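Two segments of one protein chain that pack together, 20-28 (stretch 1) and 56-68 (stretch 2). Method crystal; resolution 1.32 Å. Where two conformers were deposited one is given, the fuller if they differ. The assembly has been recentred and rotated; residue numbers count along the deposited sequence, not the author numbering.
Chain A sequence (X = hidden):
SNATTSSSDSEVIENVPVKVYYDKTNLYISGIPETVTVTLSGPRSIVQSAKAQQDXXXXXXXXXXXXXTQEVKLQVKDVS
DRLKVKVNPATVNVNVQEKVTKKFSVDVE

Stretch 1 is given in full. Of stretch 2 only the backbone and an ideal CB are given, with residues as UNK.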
# COMPACT_ATOMS: atom_id res chain seq x y z
N VAL A 20 5.52 -3.43 1.77
CA VAL A 20 6.56 -2.66 1.09
C VAL A 20 7.54 -3.62 0.42
O VAL A 20 8.14 -4.43 1.09
CB VAL A 20 7.35 -1.76 2.07
CG1 VAL A 20 8.17 -0.75 1.26
CG2 VAL A 20 6.43 -1.04 3.04
N TYR A 21 7.70 -3.49 -0.89
CA TYR A 21 8.51 -4.36 -1.71
C TYR A 21 9.72 -3.61 -2.22
O TYR A 21 9.59 -2.50 -2.73
CB TYR A 21 7.69 -4.90 -2.88
CG TYR A 21 6.40 -5.56 -2.51
CD1 TYR A 21 6.35 -6.58 -1.57
CD2 TYR A 21 5.21 -5.21 -3.14
CE1 TYR A 21 5.12 -7.20 -1.26
CE2 TYR A 21 4.01 -5.81 -2.85
CZ TYR A 21 3.95 -6.81 -1.91
OH TYR A 21 2.70 -7.40 -1.63
N TYR A 22 10.89 -4.23 -2.08
CA TYR A 22 12.17 -3.62 -2.45
C TYR A 22 13.30 -4.59 -2.24
O TYR A 22 13.06 -5.71 -1.81
CB TYR A 22 12.41 -2.34 -1.65
CG TYR A 22 12.54 -2.46 -0.17
CD1 TYR A 22 11.43 -2.40 0.66
CD2 TYR A 22 13.78 -2.55 0.44
CE1 TYR A 22 11.56 -2.44 2.05
CE2 TYR A 22 13.91 -2.57 1.81
CZ TYR A 22 12.80 -2.53 2.60
OH TYR A 22 12.93 -2.51 3.98
N ASP A 23 14.52 -4.16 -2.57
CA ASP A 23 15.73 -4.96 -2.34
C ASP A 23 16.05 -4.96 -0.86
O ASP A 23 16.75 -4.08 -0.36
CB ASP A 23 16.86 -4.38 -3.19
CG ASP A 23 18.21 -4.98 -2.90
OD1 ASP A 23 18.34 -5.92 -2.11
OD2 ASP A 23 19.18 -4.51 -3.51
N LYS A 24 15.56 -5.99 -0.18
CA LYS A 24 15.75 -6.16 1.25
C LYS A 24 17.14 -6.61 1.59
O LYS A 24 17.58 -6.49 2.73
CB LYS A 24 14.70 -7.14 1.79
CG LYS A 24 13.29 -6.55 1.64
CD LYS A 24 12.15 -7.51 1.77
CE LYS A 24 10.84 -6.74 1.63
NZ LYS A 24 10.66 -5.73 2.71
N THR A 25 17.88 -7.12 0.61
CA THR A 25 19.24 -7.54 0.85
C THR A 25 20.14 -6.33 1.14
O THR A 25 20.91 -6.33 2.10
CB THR A 25 19.79 -8.36 -0.35
OG1 THR A 25 19.19 -9.67 -0.31
CG2 THR A 25 21.31 -8.53 -0.31
N ASN A 26 20.04 -5.30 0.29
CA ASN A 26 20.90 -4.11 0.42
C ASN A 26 20.30 -2.90 1.12
O ASN A 26 21.04 -2.04 1.59
CB ASN A 26 21.32 -3.65 -0.97
CG ASN A 26 22.23 -4.63 -1.64
OD1 ASN A 26 23.33 -4.93 -1.13
ND2 ASN A 26 21.83 -5.10 -2.82
N LEU A 27 18.98 -2.81 1.14
CA LEU A 27 18.31 -1.61 1.59
C LEU A 27 17.39 -1.81 2.78
O LEU A 27 17.01 -2.93 3.10
CB LEU A 27 17.49 -1.03 0.42
CG LEU A 27 18.18 -0.92 -0.94
CD1 LEU A 27 17.17 -0.45 -1.95
CD2 LEU A 27 19.37 0.02 -0.86
N TYR A 28 17.08 -0.68 3.45
CA TYR A 28 16.03 -0.61 4.47
C TYR A 28 15.24 0.65 4.19
O TYR A 28 15.84 1.70 3.93
CB TYR A 28 16.59 -0.63 5.91
CG TYR A 28 15.44 -0.70 6.88
CD1 TYR A 28 14.65 -1.83 6.93
CD2 TYR A 28 15.05 0.40 7.61
CE1 TYR A 28 13.53 -1.92 7.75
CE2 TYR A 28 13.94 0.33 8.45
CZ TYR A 28 13.19 -0.83 8.51
OH TYR A 28 12.07 -0.91 9.34
N UNK A 56 -7.53 -8.12 0.02
CA UNK A 56 -6.80 -7.23 -0.90
C UNK A 56 -5.53 -6.79 -0.20
O UNK A 56 -5.40 -6.92 1.03
CB UNK A 56 -7.64 -6.02 -1.32
N UNK A 57 -4.59 -6.29 -0.98
CA UNK A 57 -3.25 -5.93 -0.48
C UNK A 57 -2.88 -4.56 -0.93
O UNK A 57 -2.83 -4.30 -2.12
CB UNK A 57 -2.19 -6.93 -0.95
N UNK A 58 -2.64 -3.64 0.03
CA UNK A 58 -2.14 -2.30 -0.26
C UNK A 58 -0.63 -2.37 -0.16
O UNK A 58 -0.10 -2.96 0.77
CB UNK A 58 -2.72 -1.25 0.69
N UNK A 59 0.05 -1.81 -1.16
CA UNK A 59 1.50 -1.89 -1.19
C UNK A 59 2.18 -0.67 -1.78
O UNK A 59 1.63 0.04 -2.63
CB UNK A 59 1.92 -3.13 -1.98
N UNK A 60 3.42 -0.48 -1.33
CA UNK A 60 4.36 0.48 -1.89
C UNK A 60 5.42 -0.37 -2.60
O UNK A 60 6.15 -1.13 -1.96
CB UNK A 60 4.96 1.39 -0.82
N UNK A 61 5.53 -0.21 -3.92
CA UNK A 61 6.54 -0.95 -4.68
C UNK A 61 7.75 -0.07 -4.94
O UNK A 61 7.71 0.87 -5.74
CB UNK A 61 5.96 -1.46 -6.00
N UNK A 62 8.83 -0.38 -4.23
CA UNK A 62 10.07 0.38 -4.34
C UNK A 62 11.18 -0.46 -4.93
O UNK A 62 12.36 -0.21 -4.70
CB UNK A 62 10.49 0.92 -2.97
N UNK A 63 10.80 -1.46 -5.73
CA UNK A 63 11.80 -2.32 -6.35
C UNK A 63 12.76 -1.63 -7.27
O UNK A 63 13.90 -2.04 -7.37
CB UNK A 63 11.10 -3.43 -7.13
N UNK A 64 12.33 -0.57 -7.94
CA UNK A 64 13.24 0.12 -8.84
C UNK A 64 13.81 1.43 -8.25
O UNK A 64 14.36 2.26 -8.98
CB UNK A 64 12.51 0.42 -10.15
N UNK A 65 13.70 1.59 -6.94
CA UNK A 65 14.11 2.83 -6.32
C UNK A 65 15.62 2.89 -6.18
O UNK A 65 16.30 1.87 -6.04
CB UNK A 65 13.44 2.99 -4.95
N UNK A 66 16.13 4.12 -6.28
CA UNK A 66 17.51 4.37 -6.00
C UNK A 66 17.56 4.86 -4.56
O UNK A 66 16.55 5.27 -3.94
CB UNK A 66 18.12 5.37 -6.98
N UNK A 67 18.77 4.81 -4.04
CA UNK A 67 19.02 5.18 -2.68
C UNK A 67 18.69 6.62 -2.50
O UNK A 67 19.05 7.49 -3.31
CB UNK A 67 20.47 4.89 -2.28
N UNK A 68 17.99 6.90 -1.42
CA UNK A 68 17.70 8.25 -1.06
C UNK A 68 16.23 8.51 -0.84
O UNK A 68 15.38 7.60 -0.77
CB UNK A 68 18.24 9.19 -2.14

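Two backbone hydrogen bonds fix the register: Y21 N donates to the O of position 60 (3.0 Å, 170°), and N of position 62 to Y21 O (2.7 Å, 150°). The strands run parallel, pairing V20 with 60 and Y21 with 61.

At position 56 nothing of stretch 1 lies within 5.5 Å of the ideal CB; the residue is F56. Position 57 points toward stretch 1, its ideal CB 5.0 Å from Y21 OH. A small or medium side chain, polar or branched, would suit; it is T57, whose CG2 lies 3.8 Å from Y21 OH. Position 58 points away; it is V58.

Position 59 points toward the Y21 ring, its ideal CB 3.5 Å from Y21 CE2. Aliphatic or aromatic groups would suit. Y59 adopts chi1 p, and its ring meets that of Y21 obliquely, with centroids 5.5 Å apart and planes at 47°.

Position 60 shares its sheet face with V20, the ideal CB 4.4 Å from V20 CG1. Apolar residues fit, small ones included. A60 places CB 4.3 Å from V20 CG1.

Position 61 has its CB on the same side of the sheet as Y21, 4.8 Å from Y21 CD2; apolar or polar chains could line that ring. In D61, OD1 comes 3.9 Å from Y21 CB and accepts from the backbone N of position 63 (3.1 Å, 157°), a hydrogen bond within stretch 2.

Position 62 points sideways: the ideal CB lies 3.5 Å from Y21 O, which the backbone N of 62 already engages, with Y22 CB at 4.0 Å and V20 CG1 at 5.1 Å; an aliphatic chain would suit the carbon surface. In L62, CD1 lies 4.0 Å from V20 CG1. A water donates to L62 O (2.8 Å) and accepts from D23 N (2.9 Å), bridging the stretches.

Residues 62-65 form a type I turn. Position 63 points sideways; its ideal CB is 4.7 Å from Y21 O and 4.8 Å from Y22 CA, so a long, flexible chain could run beside the Y22 backbone. K63 curls there, CE 3.7 Å from Y22 N. Positions 64 and 66 point away and are N64 and S66; position 65 points toward stretch 1 but stays beyond 5.5 Å, and is A65.

Position 67 has its ideal CB 5.2 Å from L27 CD2, inviting an aliphatic chain; I67 brings CG1 to 4.0 Å from L27 CD2. Position 68, at phi/psi 126/-165, would jam a CB against the preceding carbonyl O, and is G68.

Stretch 2 (56-68) FTVYADLKNASIG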
# COMPACT_ATOMS: atom_id res chain seq x y z
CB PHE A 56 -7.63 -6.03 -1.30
CG PHE A 56 -8.20 -5.25 -0.13
CD1 PHE A 56 -7.47 -4.22 0.44
CD2 PHE A 56 -9.45 -5.55 0.42
CE1 PHE A 56 -7.96 -3.54 1.54
CE2 PHE A 56 -9.93 -4.87 1.51
CZ PHE A 56 -9.19 -3.83 2.06
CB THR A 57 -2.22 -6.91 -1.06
OG1 THR A 57 -2.58 -8.26 -0.69
CG2 THR A 57 -0.83 -6.57 -0.59
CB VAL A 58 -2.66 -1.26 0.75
CG1 VAL A 58 -2.12 0.12 0.41
CG2 VAL A 58 -4.18 -1.25 0.77
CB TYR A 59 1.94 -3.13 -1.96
CG TYR A 59 1.58 -3.20 -3.44
CD1 TYR A 59 0.31 -3.58 -3.83
CD2 TYR A 59 2.53 -2.99 -4.44
CE1 TYR A 59 -0.03 -3.69 -5.16
CE2 TYR A 59 2.19 -3.11 -5.79
CZ TYR A 59 0.91 -3.49 -6.13
OH TYR A 59 0.59 -3.64 -7.47
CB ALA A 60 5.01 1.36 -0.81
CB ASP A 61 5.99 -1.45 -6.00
CG ASP A 61 6.92 -2.44 -6.67
OD1 ASP A 61 8.02 -2.74 -6.16
OD2 ASP A 61 6.58 -2.97 -7.73
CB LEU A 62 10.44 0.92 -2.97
CG LEU A 62 9.40 1.96 -2.53
CD1 LEU A 62 9.50 2.24 -1.05
CD2 LEU A 62 9.52 3.24 -3.35
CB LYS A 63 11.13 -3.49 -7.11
CG LYS A 63 12.05 -4.66 -7.50
CD LYS A 63 12.58 -5.45 -6.30
CE LYS A 63 11.51 -5.94 -5.33
NZ LYS A 63 10.45 -6.78 -5.97
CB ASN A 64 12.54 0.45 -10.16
CG ASN A 64 12.23 -0.77 -10.98
OD1 ASN A 64 12.61 -1.89 -10.64
ND2 ASN A 64 11.57 -0.56 -12.07
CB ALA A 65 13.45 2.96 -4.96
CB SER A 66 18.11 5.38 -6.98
OG SER A 66 17.42 6.60 -6.93
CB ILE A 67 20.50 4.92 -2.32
CG1 ILE A 67 20.81 3.42 -2.47
CG2 ILE A 67 20.83 5.44 -0.92
CD1 ILE A 67 22.25 3.14 -2.84
O HOH W 1 14.68 -1.76 -4.16
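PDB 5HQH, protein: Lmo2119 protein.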